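Side-chain contacts in aeromonas extracellular serine protease (Aeromonas sobria, PDB 3WQB), which preferentially cleaves peptide bonds after two basic residues, one of them lysine, as a calcium-binding, furin-like serine protease and probable virulence factor: residues 16-21 / 414-419; 20-25 / 62-67; 57-62 / 133-138; 280-285 / 339-344. The protein carries 1 engineered substitution. All coordinates share one frame; numbering follows the deposited sequence.

Contact 1. Residues 16-21 / 414-419; sequences IGRSST and FGLIDV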
loop_
_atom_site.group_PDB
_atom_site.type_symbol
_atom_site.label_atom_id
_atom_site.label_comp_id
_atom_site.label_asym_id
_atom_site.label_seq_id
_atom_site.Cartn_x
_atom_site.Cartn_y
_atom_site.Cartn_z
ATOM N N ILE A 16 -12.661 -16.162 -23.469
ATOM C CA ILE A 16 -12.817 -15.330 -22.265
ATOM C C ILE A 16 -11.826 -14.165 -22.234
ATOM O O ILE A 16 -11.730 -13.445 -21.225
ATOM C CB ILE A 16 -12.683 -16.165 -20.961
ATOM C CG1 ILE A 16 -11.302 -16.828 -20.875
ATOM C CG2 ILE A 16 -13.829 -17.192 -20.856
ATOM C CD1 ILE A 16 -10.855 -17.180 -19.464
ATOM N N GLY A 17 -11.122 -13.971 -23.344
ATOM C CA GLY A 17 -10.055 -12.982 -23.431
ATOM C C GLY A 17 -10.470 -11.536 -23.598
ATOM O O GLY A 17 -11.659 -11.207 -23.707
ATOM N N ARG A 18 -9.455 -10.681 -23.660
ATOM C CA ARG A 18 -9.616 -9.230 -23.701
ATOM C C ARG A 18 -10.069 -8.683 -25.052
ATOM O O ARG A 18 -10.372 -7.487 -25.158
ATOM C CB ARG A 18 -8.299 -8.551 -23.310
ATOM C CG ARG A 18 -7.861 -8.871 -21.902
ATOM C CD ARG A 18 -6.487 -8.266 -21.582
ATOM N NE ARG A 18 -6.095 -8.616 -20.210
ATOM C CZ ARG A 18 -6.552 -8.004 -19.116
ATOM N NH1 ARG A 18 -7.397 -6.978 -19.216
ATOM N NH2 ARG A 18 -6.153 -8.408 -17.916
ATOM N N SER A 19 -10.096 -9.541 -26.071
ATOM C CA SER A 19 -10.555 -9.143 -27.403
ATOM C C SER A 19 -11.674 -10.041 -27.935
ATOM O O SER A 19 -11.929 -10.067 -29.141
ATOM C CB SER A 19 -9.379 -9.119 -28.388
ATOM O OG SER A 19 -8.840 -10.414 -28.562
ATOM N N SER A 20 -12.344 -10.753 -27.031
ATOM C CA SER A 20 -13.370 -11.726 -27.403
ATOM C C SER A 20 -14.547 -11.092 -28.133
ATOM O O SER A 20 -14.957 -9.974 -27.822
ATOM C CB SER A 20 -13.883 -12.437 -26.155
ATOM O OG SER A 20 -14.924 -13.342 -26.478
ATOM N N THR A 21 -15.106 -11.819 -29.091
ATOM C CA THR A 21 -16.353 -11.398 -29.736
ATOM C C THR A 21 -17.531 -11.328 -28.754
ATOM O O THR A 21 -18.546 -10.671 -29.029
ATOM C CB THR A 21 -16.741 -12.340 -30.896
ATOM O OG1 THR A 21 -16.978 -13.660 -30.386
ATOM C CG2 THR A 21 -15.646 -12.370 -31.967
ATOM N N PHE A 414 2.833 -9.544 -10.576
ATOM C CA PHE A 414 2.583 -10.674 -11.463
ATOM C C PHE A 414 1.824 -10.272 -12.729
ATOM O O PHE A 414 1.713 -11.064 -13.668
ATOM C CB PHE A 414 1.876 -11.804 -10.704
ATOM C CG PHE A 414 2.733 -12.397 -9.630
ATOM C CD1 PHE A 414 2.495 -12.112 -8.285
ATOM C CD2 PHE A 414 3.835 -13.179 -9.967
ATOM C CE1 PHE A 414 3.325 -12.632 -7.294
ATOM C CE2 PHE A 414 4.673 -13.693 -8.988
ATOM C CZ PHE A 414 4.419 -13.421 -7.653
ATOM N N GLY A 415 1.338 -9.032 -12.760
ATOM C CA GLY A 415 0.670 -8.500 -13.936
ATOM C C GLY A 415 -0.656 -7.837 -13.645
ATOM O O GLY A 415 -1.062 -7.674 -12.487
ATOM N N LEU A 416 -1.338 -7.451 -14.720
ATOM C CA LEU A 416 -2.648 -6.835 -14.610
ATOM C C LEU A 416 -3.719 -7.885 -14.329
ATOM O O LEU A 416 -3.795 -8.911 -15.004
ATOM C CB LEU A 416 -2.973 -6.075 -15.894
ATOM C CG LEU A 416 -4.389 -5.536 -16.090
ATOM C CD1 LEU A 416 -4.739 -4.507 -15.030
ATOM C CD2 LEU A 416 -4.560 -4.966 -17.491
ATOM N N ILE A 417 -4.554 -7.612 -13.336
ATOM C CA ILE A 417 -5.662 -8.505 -12.995
ATOM C C ILE A 417 -6.461 -8.928 -14.230
ATOM O O ILE A 417 -6.816 -8.094 -15.073
ATOM C CB ILE A 417 -6.589 -7.834 -11.984
ATOM C CG1 ILE A 417 -5.858 -7.681 -10.645
ATOM C CG2 ILE A 417 -7.884 -8.627 -11.818
ATOM C CD1 ILE A 417 -6.647 -6.922 -9.586
ATOM N N ASP A 418 -6.741 -10.226 -14.321
ATOM C CA ASP A 418 -7.597 -10.787 -15.363
ATOM C C ASP A 418 -8.628 -11.634 -14.635
ATOM O O ASP A 418 -8.387 -12.796 -14.322
ATOM C CB ASP A 418 -6.760 -11.639 -16.322
ATOM C CG ASP A 418 -7.563 -12.217 -17.483
ATOM O OD1 ASP A 418 -8.807 -12.331 -17.380
ATOM O OD2 ASP A 418 -6.921 -12.600 -18.491
ATOM N N VAL A 419 -9.781 -11.043 -14.338
ATOM C CA VAL A 419 -10.785 -11.728 -13.521
ATOM C C VAL A 419 -11.327 -12.977 -14.218
ATOM O O VAL A 419 -11.514 -14.027 -13.579
ATOM C CB VAL A 419 -11.951 -10.778 -13.149
ATOM C CG1 VAL A 419 -13.149 -11.565 -12.600
ATOM C CG2 VAL A 419 -11.486 -9.729 -12.145
#

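Contact 2. Residues 20-25 / 62-67; sequences STERCL and AHRTGV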
loop_
_atom_site.group_PDB
_atom_site.type_symbol
_atom_site.label_atom_id
_atom_site.label_comp_id
_atom_site.label_asym_id
_atom_site.label_seq_id
_atom_site.Cartn_x
_atom_site.Cartn_y
_atom_site.Cartn_z
ATOM N N SER A 20 -12.344 -10.753 -27.031
ATOM C CA SER A 20 -13.370 -11.726 -27.403
ATOM C C SER A 20 -14.547 -11.092 -28.133
ATOM O O SER A 20 -14.957 -9.974 -27.822
ATOM C CB SER A 20 -13.883 -12.437 -26.155
ATOM O OG SER A 20 -14.924 -13.342 -26.478
ATOM N N THR A 21 -15.106 -11.819 -29.091
ATOM C CA THR A 21 -16.353 -11.398 -29.736
ATOM C C THR A 21 -17.531 -11.328 -28.754
ATOM O O THR A 21 -18.546 -10.671 -29.029
ATOM C CB THR A 21 -16.741 -12.340 -30.896
ATOM O OG1 THR A 21 -16.978 -13.660 -30.386
ATOM C CG2 THR A 21 -15.646 -12.370 -31.967
ATOM N N GLU A 22 -17.398 -12.010 -27.616
ATOM C CA GLU A 22 -18.451 -12.070 -26.604
ATOM C C GLU A 22 -18.275 -11.029 -25.492
ATOM O O GLU A 22 -19.006 -11.034 -24.503
ATOM C CB GLU A 22 -18.538 -13.481 -25.996
ATOM C CG GLU A 22 -18.987 -14.557 -26.993
ATOM C CD GLU A 22 -20.434 -14.402 -27.450
ATOM O OE1 GLU A 22 -21.205 -13.651 -26.818
ATOM O OE2 GLU A 22 -20.799 -15.051 -28.453
ATOM N N ARG A 23 -17.305 -10.140 -25.670
ATOM C CA ARG A 23 -16.943 -9.174 -24.644
ATOM C C ARG A 23 -17.926 -7.998 -24.580
ATOM O O ARG A 23 -17.904 -7.102 -25.423
ATOM C CB ARG A 23 -15.500 -8.727 -24.898
ATOM C CG ARG A 23 -14.914 -7.724 -23.955
ATOM C CD ARG A 23 -13.421 -7.765 -24.114
ATOM N NE ARG A 23 -12.752 -6.611 -23.523
ATOM C CZ ARG A 23 -12.543 -5.455 -24.150
ATOM N NH1 ARG A 23 -12.966 -5.260 -25.397
ATOM N NH2 ARG A 23 -11.905 -4.475 -23.525
ATOM N N CYS A 24 -18.783 -8.027 -23.559
ATOM C CA CYS A 24 -19.756 -6.964 -23.273
ATOM C C CYS A 24 -20.180 -7.047 -21.814
ATOM O O CYS A 24 -20.008 -8.091 -21.171
ATOM C CB CYS A 24 -20.993 -7.042 -24.188
ATOM S SG CYS A 24 -22.005 -8.561 -24.025
ATOM N N LEU A 25 -20.747 -5.952 -21.307
ATOM C CA LEU A 25 -21.259 -5.889 -19.945
ATOM C C LEU A 25 -22.773 -5.748 -19.913
ATOM O O LEU A 25 -23.312 -4.835 -20.549
ATOM C CB LEU A 25 -20.687 -4.678 -19.213
ATOM C CG LEU A 25 -19.177 -4.510 -19.091
ATOM C CD1 LEU A 25 -18.833 -3.121 -18.560
ATOM C CD2 LEU A 25 -18.599 -5.628 -18.201
ATOM N N ALA A 62 -17.314 -12.708 -15.817
ATOM C CA ALA A 62 -17.910 -12.716 -14.483
ATOM C C ALA A 62 -19.278 -12.021 -14.498
ATOM O O ALA A 62 -20.275 -12.579 -14.039
ATOM C CB ALA A 62 -16.986 -12.076 -13.467
ATOM N N HIS A 63 -19.328 -10.823 -15.062
ATOM C CA HIS A 63 -20.576 -10.085 -15.110
ATOM C C HIS A 63 -21.651 -10.794 -15.932
ATOM O O HIS A 63 -22.804 -10.826 -15.518
ATOM C CB HIS A 63 -20.339 -8.656 -15.598
ATOM C CG HIS A 63 -19.804 -7.748 -14.534
ATOM N ND1 HIS A 63 -20.062 -6.394 -14.516
ATOM C CD2 HIS A 63 -19.045 -8.001 -13.440
ATOM C CE1 HIS A 63 -19.475 -5.851 -13.466
ATOM N NE2 HIS A 63 -18.848 -6.802 -12.798
ATOM N N ARG A 64 -21.274 -11.384 -17.070
ATOM C CA ARG A 64 -22.239 -12.078 -17.917
ATOM C C ARG A 64 -22.695 -13.408 -17.327
ATOM O O ARG A 64 -23.692 -13.952 -17.777
ATOM C CB ARG A 64 -21.686 -12.299 -19.330
ATOM C CG ARG A 64 -21.534 -11.028 -20.150
ATOM C CD ARG A 64 -21.275 -11.328 -21.615
ATOM N NE ARG A 64 -22.493 -11.786 -22.282
ATOM C CZ ARG A 64 -22.557 -12.247 -23.529
ATOM N NH1 ARG A 64 -21.470 -12.321 -24.284
ATOM N NH2 ARG A 64 -23.727 -12.638 -24.021
ATOM N N THR A 65 -21.977 -13.944 -16.343
ATOM C CA THR A 65 -22.405 -15.196 -15.697
ATOM C C THR A 65 -22.925 -14.997 -14.271
ATOM O O THR A 65 -23.130 -15.967 -13.541
ATOM C CB THR A 65 -21.289 -16.276 -15.688
ATOM O OG1 THR A 65 -20.164 -15.801 -14.939
ATOM C CG2 THR A 65 -20.848 -16.661 -17.113
ATOM N N GLY A 66 -23.130 -13.743 -13.873
ATOM C CA GLY A 66 -23.757 -13.451 -12.591
ATOM C C GLY A 66 -22.829 -13.496 -11.390
ATOM O O GLY A 66 -23.293 -13.519 -10.245
ATOM N N VAL A 67 -21.520 -13.522 -11.640
ATOM C CA VAL A 67 -20.517 -13.376 -10.579
ATOM C C VAL A 67 -20.360 -11.885 -10.287
ATOM O O VAL A 67 -19.785 -11.133 -11.079
ATOM C CB VAL A 67 -19.162 -14.010 -10.981
ATOM C CG1 VAL A 67 -18.121 -13.792 -9.885
ATOM C CG2 VAL A 67 -19.317 -15.514 -11.274
#

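Contact 3. Residues 57-62 / 133-138; sequences LNLWWA and KGIAPR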
loop_
_atom_site.group_PDB
_atom_site.type_symbol
_atom_site.label_atom_id
_atom_site.label_comp_id
_atom_site.label_asym_id
_atom_site.label_seq_id
_atom_site.Cartn_x
_atom_site.Cartn_y
_atom_site.Cartn_z
ATOM N N LEU A 57 -9.954 -4.785 -16.250
ATOM C CA LEU A 57 -9.887 -5.903 -15.308
ATOM C C LEU A 57 -10.313 -7.247 -15.902
ATOM O O LEU A 57 -10.339 -8.264 -15.194
ATOM C CB LEU A 57 -10.695 -5.592 -14.052
ATOM C CG LEU A 57 -10.218 -4.356 -13.295
ATOM C CD1 LEU A 57 -11.257 -3.946 -12.261
ATOM C CD2 LEU A 57 -8.852 -4.580 -12.637
ATOM N N ASN A 58 -10.655 -7.245 -17.195
ATOM C CA ASN A 58 -11.166 -8.422 -17.918
ATOM C C ASN A 58 -12.150 -9.213 -17.079
ATOM O O ASN A 58 -11.932 -10.385 -16.757
ATOM C CB ASN A 58 -10.050 -9.320 -18.488
ATOM C CG ASN A 58 -10.548 -10.184 -19.644
ATOM O OD1 ASN A 58 -11.323 -9.729 -20.485
ATOM N ND2 ASN A 58 -10.120 -11.432 -19.676
ATOM N N LEU A 59 -13.241 -8.544 -16.710
ATOM C CA LEU A 59 -14.233 -9.115 -15.801
ATOM C C LEU A 59 -15.579 -9.334 -16.485
ATOM O O LEU A 59 -16.551 -9.726 -15.832
ATOM C CB LEU A 59 -14.414 -8.231 -14.560
ATOM C CG LEU A 59 -14.709 -6.741 -14.759
ATOM C CD1 LEU A 59 -16.038 -6.483 -15.451
ATOM C CD2 LEU A 59 -14.667 -6.042 -13.409
ATOM N N TRP A 60 -15.635 -9.118 -17.799
ATOM C CA TRP A 60 -16.915 -9.192 -18.511
ATOM C C TRP A 60 -17.623 -10.553 -18.380
ATOM O O TRP A 60 -18.847 -10.611 -18.326
ATOM C CB TRP A 60 -16.737 -8.790 -19.972
ATOM C CG TRP A 60 -15.841 -9.688 -20.769
ATOM C CD1 TRP A 60 -14.511 -9.510 -21.022
ATOM C CD2 TRP A 60 -16.222 -10.900 -21.435
ATOM N NE1 TRP A 60 -14.036 -10.541 -21.801
ATOM C CE2 TRP A 60 -15.065 -11.408 -22.066
ATOM C CE3 TRP A 60 -17.427 -11.613 -21.549
ATOM C CZ2 TRP A 60 -15.079 -12.589 -22.813
ATOM C CZ3 TRP A 60 -17.437 -12.796 -22.287
ATOM C CH2 TRP A 60 -16.270 -13.272 -22.904
ATOM N N TRP A 61 -16.857 -11.640 -18.330
ATOM C CA TRP A 61 -17.436 -12.971 -18.242
ATOM C C TRP A 61 -17.984 -13.225 -16.849
ATOM O O TRP A 61 -19.019 -13.865 -16.705
ATOM C CB TRP A 61 -16.422 -14.027 -18.681
ATOM C CG TRP A 61 -16.922 -15.444 -18.705
ATOM C CD1 TRP A 61 -17.432 -16.125 -19.780
ATOM C CD2 TRP A 61 -16.912 -16.371 -17.611
ATOM N NE1 TRP A 61 -17.748 -17.415 -19.412
ATOM C CE2 TRP A 61 -17.434 -17.594 -18.091
ATOM C CE3 TRP A 61 -16.517 -16.284 -16.266
ATOM C CZ2 TRP A 61 -17.582 -18.720 -17.270
ATOM C CZ3 TRP A 61 -16.655 -17.405 -15.453
ATOM C CH2 TRP A 61 -17.178 -18.609 -15.961
ATOM N N ALA A 62 -17.314 -12.708 -15.817
ATOM C CA ALA A 62 -17.910 -12.716 -14.483
ATOM C C ALA A 62 -19.278 -12.021 -14.498
ATOM O O ALA A 62 -20.275 -12.579 -14.039
ATOM C CB ALA A 62 -16.986 -12.076 -13.467
ATOM N N LYS A 133 -21.662 1.197 -12.533
ATOM C CA LYS A 133 -21.787 -0.188 -12.098
ATOM C C LYS A 133 -20.517 -0.563 -11.350
ATOM O O LYS A 133 -19.419 -0.421 -11.878
ATOM C CB LYS A 133 -21.980 -1.112 -13.305
ATOM C CG LYS A 133 -22.385 -2.546 -12.944
ATOM C CD LYS A 133 -22.395 -3.446 -14.183
ATOM C CE LYS A 133 -23.004 -4.805 -13.879
ATOM N NZ LYS A 133 -22.859 -5.768 -15.025
ATOM N N GLY A 134 -20.657 -1.047 -10.122
ATOM C CA GLY A 134 -19.487 -1.522 -9.389
ATOM C C GLY A 134 -18.827 -2.718 -10.056
ATOM O O GLY A 134 -19.457 -3.450 -10.835
ATOM N N ILE A 135 -17.548 -2.921 -9.752
ATOM C CA ILE A 135 -16.866 -4.145 -10.153
ATOM C C ILE A 135 -17.588 -5.360 -9.560
ATOM O O ILE A 135 -17.777 -6.376 -10.237
ATOM C CB ILE A 135 -15.420 -4.108 -9.660
ATOM C CG1 ILE A 135 -14.620 -3.091 -10.459
ATOM C CG2 ILE A 135 -14.746 -5.476 -9.748
ATOM C CD1 ILE A 135 -13.315 -2.707 -9.770
ATOM N N ALA A 136 -17.991 -5.226 -8.294
ATOM C CA ALA A 136 -18.655 -6.272 -7.528
ATOM C C ALA A 136 -19.932 -5.640 -6.958
ATOM O O ALA A 136 -20.021 -5.355 -5.753
ATOM C CB ALA A 136 -17.739 -6.774 -6.420
ATOM N N PRO A 137 -20.939 -5.421 -7.829
ATOM C CA PRO A 137 -22.089 -4.599 -7.456
ATOM C C PRO A 137 -23.064 -5.261 -6.487
ATOM O O PRO A 137 -24.061 -4.642 -6.097
ATOM C CB PRO A 137 -22.759 -4.302 -8.799
ATOM C CG PRO A 137 -22.422 -5.471 -9.641
ATOM C CD PRO A 137 -21.035 -5.902 -9.221
ATOM N N ARG A 138 -22.779 -6.489 -6.081
ATOM C CA ARG A 138 -23.579 -7.126 -5.037
ATOM C C ARG A 138 -22.822 -7.280 -3.714
ATOM O O ARG A 138 -23.357 -7.833 -2.741
ATOM C CB ARG A 138 -24.165 -8.458 -5.523
ATOM C CG ARG A 138 -25.148 -8.315 -6.688
ATOM C CD ARG A 138 -25.833 -9.637 -7.019
ATOM N NE ARG A 138 -26.637 -10.106 -5.897
ATOM C CZ ARG A 138 -27.013 -11.367 -5.694
ATOM N NH1 ARG A 138 -26.664 -12.333 -6.534
ATOM N NH2 ARG A 138 -27.735 -11.662 -4.627
#

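Contact 4. Residues 280-285 / 339-344; sequences SATGGE and TPSTSG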
loop_
_atom_site.group_PDB
_atom_site.type_symbol
_atom_site.label_atom_id
_atom_site.label_comp_id
_atom_site.label_asym_id
_atom_site.label_seq_id
_atom_site.Cartn_x
_atom_site.Cartn_y
_atom_site.Cartn_z
ATOM N N SER A 280 -0.869 -5.404 -10.603
ATOM C CA SER A 280 -1.275 -4.129 -11.173
ATOM C C SER A 280 -2.793 -4.119 -11.339
ATOM O O SER A 280 -3.394 -5.118 -11.752
ATOM C CB SER A 280 -0.617 -3.969 -12.544
ATOM O OG SER A 280 -1.013 -2.771 -13.207
ATOM N N ALA A 281 -3.421 -2.995 -11.017
ATOM C CA ALA A 281 -4.834 -2.829 -11.293
ATOM C C ALA A 281 -5.102 -1.417 -11.771
ATOM O O ALA A 281 -4.235 -0.557 -11.702
ATOM C CB ALA A 281 -5.677 -3.211 -10.060
ATOM N N THR A 282 -6.318 -1.199 -12.253
ATOM C CA THR A 282 -6.708 0.041 -12.917
ATOM C C THR A 282 -6.757 1.250 -11.982
ATOM O O THR A 282 -7.448 1.237 -10.972
ATOM C CB THR A 282 -8.069 -0.141 -13.590
ATOM O OG1 THR A 282 -8.950 -0.801 -12.674
ATOM C CG2 THR A 282 -7.932 -1.030 -14.797
ATOM N N GLY A 283 -6.014 2.291 -12.343
ATOM C CA GLY A 283 -6.044 3.559 -11.616
ATOM C C GLY A 283 -6.102 4.795 -12.504
ATOM O O GLY A 283 -6.511 5.849 -12.043
ATOM N N GLY A 284 -5.692 4.677 -13.769
ATOM C CA GLY A 284 -5.781 5.792 -14.705
ATOM C C GLY A 284 -4.785 6.900 -14.448
ATOM O O GLY A 284 -3.776 6.709 -13.753
ATOM N N GLU A 285 -5.075 8.059 -15.036
ATOM C CA GLU A 285 -4.234 9.231 -14.915
ATOM C C GLU A 285 -5.006 10.277 -14.126
ATOM O O GLU A 285 -5.120 10.116 -12.917
ATOM C CB GLU A 285 -3.738 9.700 -16.278
ATOM C CG GLU A 285 -2.733 8.728 -16.912
ATOM C CD GLU A 285 -1.385 8.672 -16.184
ATOM O OE1 GLU A 285 -1.051 9.624 -15.449
ATOM O OE2 GLU A 285 -0.650 7.670 -16.355
ATOM N N THR A 339 -6.437 -0.053 -5.712
ATOM C CA THR A 339 -6.785 -0.809 -4.519
ATOM C C THR A 339 -8.238 -1.315 -4.569
ATOM O O THR A 339 -8.444 -2.526 -4.465
ATOM C CB THR A 339 -6.428 0.003 -3.243
ATOM O OG1 THR A 339 -5.014 0.244 -3.234
ATOM C CG2 THR A 339 -6.793 -0.757 -1.989
ATOM N N PRO A 340 -9.241 -0.419 -4.771
ATOM C CA PRO A 340 -10.621 -0.927 -4.880
ATOM C C PRO A 340 -10.861 -1.747 -6.146
ATOM O O PRO A 340 -11.739 -2.597 -6.155
ATOM C CB PRO A 340 -11.480 0.350 -4.872
ATOM C CG PRO A 340 -10.547 1.446 -5.300
ATOM C CD PRO A 340 -9.227 1.051 -4.665
ATOM N N SER A 341 -10.094 -1.494 -7.201
ATOM C CA SER A 341 -10.157 -2.373 -8.374
ATOM C C SER A 341 -9.821 -3.816 -7.997
ATOM O O SER A 341 -10.478 -4.749 -8.444
ATOM C CB SER A 341 -9.249 -1.857 -9.487
ATOM O OG SER A 341 -9.723 -0.615 -9.976
ATOM N N THR A 342 -8.811 -3.969 -7.151
ATOM C CA THR A 342 -8.394 -5.268 -6.650
ATOM C C THR A 342 -9.374 -5.817 -5.608
ATOM O O THR A 342 -9.688 -7.005 -5.634
ATOM C CB THR A 342 -6.960 -5.178 -6.093
ATOM O OG1 THR A 342 -6.102 -4.663 -7.120
ATOM C CG2 THR A 342 -6.445 -6.532 -5.637
ATOM N N SER A 343 -9.869 -4.954 -4.716
ATOM C CA SER A 343 -10.896 -5.347 -3.738
ATOM C C SER A 343 -12.124 -5.904 -4.444
ATOM O O SER A 343 -12.665 -6.932 -4.045
ATOM C CB SER A 343 -11.283 -4.158 -2.849
ATOM O OG SER A 343 -10.189 -3.790 -2.024
ATOM N N GLY A 344 -12.568 -5.217 -5.491
ATOM C CA GLY A 344 -13.690 -5.673 -6.298
ATOM C C GLY A 344 -13.406 -7.001 -6.980
ATOM O O GLY A 344 -14.241 -7.908 -6.943
#

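Contact 1. Residues 16-21 / 414-419
The loop that leads into helix 419-426, ending at the N-cap residue Asp418, is held to the N-terminal 16-21 segment by the long side chain of Arg18. Arg18 NH2 donates to the backbone O of Ile417 at 2.9 Å. The acceptor lies almost in the guanidinium plane, but the donor stands above the carbonyl plane, and the N-H...O angle of 146° leaves the bond moderately bent. Arginine suits the place because its chain, stretched from CG to NE (chi2 175°, chi3 -179°), carries five possible N-H donors from one loop across to the other. Leu416 supplies the apolar partner: its CD2 rests over one face of the guanidinium, 3.9 Å from Arg18 NH1. From another side, obliquely, Asp418 CB comes to 3.7 Å from Arg18 NH2. The Asp418 carboxylate is less direct, with OD2 4.3 Å from Arg18 NH2 and well out of the guanidinium plane, so the two probably attract only as nearby charges. Asp418 OD1 has other work, capping Lys421 N in the first turn of the helix and accepting from Asn58 ND2. Further bonds fix the guanidinium: NH2 also donates to Thr370 OG1, while NH1 meets Asp56 in a salt bridge and the O of Gly54. The arrangement is that of an aspartate N-cap, here of helix 419-426, with the carbonyl before it hydrogen-bonded by an arginine of the N-terminal segment.

Contact 2. Residues 20-25 / 62-67
Arg64 and Glu22 carry the polar part of this contact. Through a single nitrogen, NH1, Arg64 binds Glu22 twice: to the backbone O at 2.8 Å and to the carboxylate OE1 at 2.9 Å. The first bond meets a lone pair in the carbonyl plane. The second, a salt bridge, is straighter (162°) and uses the anti lone pair of OE1, with the oxygen close to the guanidinium plane. Glu22 can offer both oxygens because its chain folds back at chi2 (-68°), bringing the carboxylate round to the same nitrogen, NH1, as its own carbonyl, each oxygen in a different direction from it. The bend of Arg64 at chi3 (74°) turns its guanidinium to meet them, and NH2 is left to bind the O of Ala5.

Packing adds to these bonds. Cys24 SG, in a disulfide with Cys4, lies over one face of the Arg64 guanidinium, offset toward its rim and 3.7 Å from NE. The aliphatic part of Arg64 passes the Cys24 carbonyl, its CG 3.5 Å from O, and that buried oxygen has no polar partner. Leu25 CD2 approaches the ring of His63 obliquely, 4.0 Å from ND1; the other ring nitrogen, NE2, donates to the backbone O of Ile135.

Local bonds shape both segments. Ser20 OG accepts from Glu22 N in an ST turn, within the type I turn from Ser20 to Arg23. Beyond Arg64 the helix closes in a Schellman motif, with Gly66 at positive phi as the C-prime residue.

Contact 3. Residues 57-62 / 133-138
The backbone O of Ile135 accepts a hydrogen bond from His63 NE2, which ties the loop 133-138 to helix 60-64 beside the apolar contact that Ile135 makes with Leu57 and Leu59. Backbone bonds also link Gly134 with Ala125 and Ile135 with Ile122, so this loop stays folded against the C-terminal end of helix 115-124. With its backbone held in this way, Ile135 can lay its branched side chain against two adjoining leucines. The tip of its long branch, CD1, meets Leu57 CD1 at 3.5 Å, tighter than the usual separation of methyl groups, while CG1 behind it lies 3.9 Å from the same Leu57 CD1. The short branch, CG2, goes to the second leucine, 3.7 Å from Leu59 CD2. Both leucines cross the isoleucine at about a right angle. Leu59 reaches it from an uncommon rotamer, its CG set between backbone N and carbonyl carbon (chi1 52°), and is also covered by Val419. A beta-branched residue suits position 135, since its two arms diverge close to the backbone and can serve one leucine each. Helix 335-352 packs beside the group, with Ser341 against Leu57 and Leu348 against Ile135. The result is a small buried aliphatic cluster of the subtilisin-like domain, joining the residues that lead into helix 60-64 to the loop that runs from the calcium ligand Thr132 to the edge strand 140-144.

Contact 4. Residues 280-285 / 339-344
Ala281, in the edge strand 277-282, points its CB at helix 335-352, 3.9 Å from Ser341 CB and 3.3 Å from Thr342 OG1. That hydroxyl is already bonded to the O of Ala338 one turn back, so it can lie against a methyl group without leaving its polar need unmet. Alanine suits the place because its backbone comes near the helix: the axes of the short segments pass 6.9 Å apart, and they cross at 98°.

Thr282 follows with the polar link. Its OG1 sits between backbone N and carbonyl carbon (chi1 45°), the crowded position, and from there donates to Ser341 OG at 2.8 Å. Ser341 CB lies 3.4 Å from Thr282 OG1. Tyr37 and Trp36 pack on Thr282 from a neighbouring loop.

The helix also bears, toward its N-terminal end, Ala336, the engineered residue at the predicted charge-relay position; the side chain of Ser341 is about 10 Å from that of Ala336. Chemically, the contact is a short hydrogen-bonded chain in a buried interface, Thr282 OG1 to Ser341 OG, with Ser341 OG bonded in turn to the O of Ser337, so small polar side chains can pack closely while their hydroxyls remain satisfied.

In the fold
All four contacts are buried, but they lie at different distances from the centre of the chain. Contact 4, about 9 Å from it to the contact's own centre, joins the central parallel sheet to helix 335-352 through small hydroxyls and a methyl group. Contacts 1 and 3, each centred about 20 Å from the centre of the chain, both touch contact 4: Gly415 and Ile417 pair with Ser280 of the edge strand, while Ile135 packs on Ser341 and Gly344. Contact 2, centred about 27 Å out, shares helix 60-64 with contact 3 and Ser20 and Thr21 with contact 1. Chemistry follows place: arginines bind carbonyls in contacts 1 and 2, aliphatic packing forms contact 3, and short hydroxyl side chains serve contact 4.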